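Local atomic coordinates of serine hydrolase CCSP0084 (Cycloclasticus sp. P1, PDB entry 4I3F), a protein that probably hydrolyses meta-cleavage products and esters as a serine hydrolase of the alpha/beta hydrolase fold, in a bacterium that degrades polyaromatic hydrocarbons. Residues S97-I102 with E215-G220. Residues are numbered along the deposited sequence; the frame is centred on the assembly and turned at random.
Sequences SHWIDI and EAMFSG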
loop_
_atom_site.group_PDB
_atom_site.type_symbol
_atom_site.label_atom_id
_atom_site.label_comp_id
_atom_site.label_asym_id
_atom_site.label_seq_id
_atom_site.Cartn_x
_atom_site.Cartn_y
_atom_site.Cartn_z
ATOM N N SER A 97 12.059 -5.515 -9.314
ATOM C CA SER A 97 12.304 -6.717 -8.510
ATOM C C SER A 97 13.243 -6.419 -7.332
ATOM O O SER A 97 13.066 -6.946 -6.229
ATOM C CB SER A 97 12.834 -7.871 -9.364
ATOM O OG SER A 97 14.154 -7.637 -9.794
ATOM N N HIS A 98 14.221 -5.551 -7.564
ATOM C CA HIS A 98 15.172 -5.180 -6.524
ATOM C C HIS A 98 14.561 -4.297 -5.454
ATOM O O HIS A 98 14.967 -4.353 -4.291
ATOM C CB HIS A 98 16.386 -4.525 -7.167
ATOM C CG HIS A 98 16.935 -5.334 -8.293
ATOM N ND1 HIS A 98 17.416 -6.610 -8.108
ATOM C CD2 HIS A 98 17.022 -5.082 -9.620
ATOM C CE1 HIS A 98 17.806 -7.102 -9.271
ATOM N NE2 HIS A 98 17.577 -6.195 -10.205
ATOM N N TRP A 99 13.575 -3.491 -5.835
ATOM C CA TRP A 99 12.880 -2.679 -4.849
ATOM C C TRP A 99 11.974 -3.553 -3.992
ATOM O O TRP A 99 11.865 -3.338 -2.789
ATOM C CB TRP A 99 12.116 -1.532 -5.513
ATOM C CG TRP A 99 13.001 -0.375 -5.806
ATOM C CD1 TRP A 99 13.662 -0.122 -6.973
ATOM C CD2 TRP A 99 13.367 0.676 -4.902
ATOM N NE1 TRP A 99 14.405 1.025 -6.855
ATOM C CE2 TRP A 99 14.232 1.540 -5.595
ATOM C CE3 TRP A 99 13.025 0.980 -3.580
ATOM C CZ2 TRP A 99 14.772 2.691 -5.012
ATOM C CZ3 TRP A 99 13.572 2.119 -2.995
ATOM C CH2 TRP A 99 14.430 2.962 -3.713
ATOM N N ILE A 100 11.352 -4.561 -4.596
ATOM C CA ILE A 100 10.546 -5.498 -3.816
ATOM C C ILE A 100 11.398 -6.178 -2.733
ATOM O O ILE A 100 10.956 -6.312 -1.589
ATOM C CB ILE A 100 9.845 -6.551 -4.708
ATOM C CG1 ILE A 100 8.741 -5.886 -5.529
ATOM C CG2 ILE A 100 9.242 -7.665 -3.857
ATOM C CD1 ILE A 100 8.331 -6.670 -6.783
ATOM N N ASP A 101 12.619 -6.580 -3.080
ATOM C CA ASP A 101 13.540 -7.165 -2.104
ATOM C C ASP A 101 13.783 -6.202 -0.940
ATOM O O ASP A 101 13.716 -6.589 0.230
ATOM C CB ASP A 101 14.869 -7.537 -2.769
ATOM C CG ASP A 101 14.747 -8.725 -3.718
ATOM O OD1 ASP A 101 13.765 -9.491 -3.606
ATOM O OD2 ASP A 101 15.648 -8.891 -4.571
ATOM N N ILE A 102 14.045 -4.942 -1.276
ATOM C CA ILE A 102 14.221 -3.880 -0.283
ATOM C C ILE A 102 12.967 -3.645 0.574
ATOM O O ILE A 102 13.069 -3.484 1.799
ATOM C CB ILE A 102 14.642 -2.552 -0.967
ATOM C CG1 ILE A 102 16.118 -2.587 -1.345
ATOM C CG2 ILE A 102 14.355 -1.362 -0.061
ATOM C CD1 ILE A 102 16.552 -1.469 -2.295
ATOM N N GLU A 215 11.424 7.190 -9.809
ATOM C CA GLU A 215 11.830 6.875 -11.175
ATOM C C GLU A 215 12.612 5.565 -11.231
ATOM O O GLU A 215 12.508 4.804 -12.193
ATOM C CB GLU A 215 12.672 8.012 -11.765
ATOM C CG GLU A 215 11.898 9.310 -11.984
ATOM C CD GLU A 215 12.779 10.433 -12.520
ATOM O OE1 GLU A 215 12.304 11.197 -13.381
ATOM O OE2 GLU A 215 13.940 10.559 -12.075
ATOM N N ALA A 216 13.395 5.306 -10.190
ATOM C CA ALA A 216 14.234 4.117 -10.152
ATOM C C ALA A 216 13.431 2.841 -9.883
ATOM O O ALA A 216 13.814 1.758 -10.341
ATOM C CB ALA A 216 15.344 4.284 -9.126
ATOM N N MET A 217 12.329 2.972 -9.146
ATOM C CA MET A 217 11.483 1.830 -8.800
ATOM C C MET A 217 10.843 1.174 -10.001
ATOM O O MET A 217 10.648 -0.044 -10.019
ATOM C CB MET A 217 10.332 2.272 -7.918
ATOM C CG MET A 217 10.731 2.741 -6.579
ATOM S SD MET A 217 9.327 3.540 -5.804
ATOM C CE MET A 217 10.212 4.255 -4.416
ATOM N N PHE A 218 10.461 1.992 -10.976
ATOM C CA PHE A 218 9.706 1.500 -12.113
ATOM C C PHE A 218 10.423 1.832 -13.410
ATOM O O PHE A 218 9.792 2.058 -14.441
ATOM C CB PHE A 218 8.278 2.058 -12.076
ATOM C CG PHE A 218 7.586 1.834 -10.752
ATOM C CD1 PHE A 218 7.244 0.551 -10.351
ATOM C CD2 PHE A 218 7.322 2.898 -9.898
ATOM C CE1 PHE A 218 6.628 0.326 -9.129
ATOM C CE2 PHE A 218 6.695 2.687 -8.675
ATOM C CZ PHE A 218 6.351 1.397 -8.290
ATOM N N SER A 219 11.753 1.822 -13.341
ATOM C CA SER A 219 12.613 2.160 -14.475
ATOM C C SER A 219 12.474 1.187 -15.648
ATOM O O SER A 219 12.794 1.527 -16.788
ATOM C CB SER A 219 14.078 2.222 -14.033
ATOM O OG SER A 219 14.504 0.981 -13.508
ATOM N N GLY A 220 11.992 -0.019 -15.372
ATOM C CA GLY A 220 11.813 -1.009 -16.418
ATOM C C GLY A 220 10.519 -0.802 -17.179
ATOM O O GLY A 220 10.257 -1.486 -18.170
#
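Trp99 turns one face of its indole to the last turn of helix 208-217, and Met217 lies across that face. With CG of Trp99 beside its backbone N (chi1 -82°), the five-membered ring comes up against the backbone. Trp99 CD1 stands 3.4 Å from Met217 CA. Met217 CG sits over the ring system in a CH-pi contact, 3.8 Å from the centroid of the Trp99 five-membered ring and only 10° off its normal. From there the extended methionine chain carries Met217 SD above the six-membered ring of Trp99, 5.1 Å from its centroid, a more distant Met-aromatic contact. Ala216 CB lies 4.4 Å from Trp99 CZ2, a looser apolar touch. The indole N-H is bonded to Pro93 O, and Met217 O accepts a hydrogen bond from Thr96 OG1, tying the end of helix 208-217 to the start of helix 96-113. A leucine in place of Trp99 would probably open a gap beside Met217 and leave Pro93 O without its indole donor. The buried junction, joining a core helix of the alpha/beta hydrolase fold to its probable cap, thus combines dispersion and weak CH-pi attraction on the indole face with a polar N-H satisfied by a neighbouring loop.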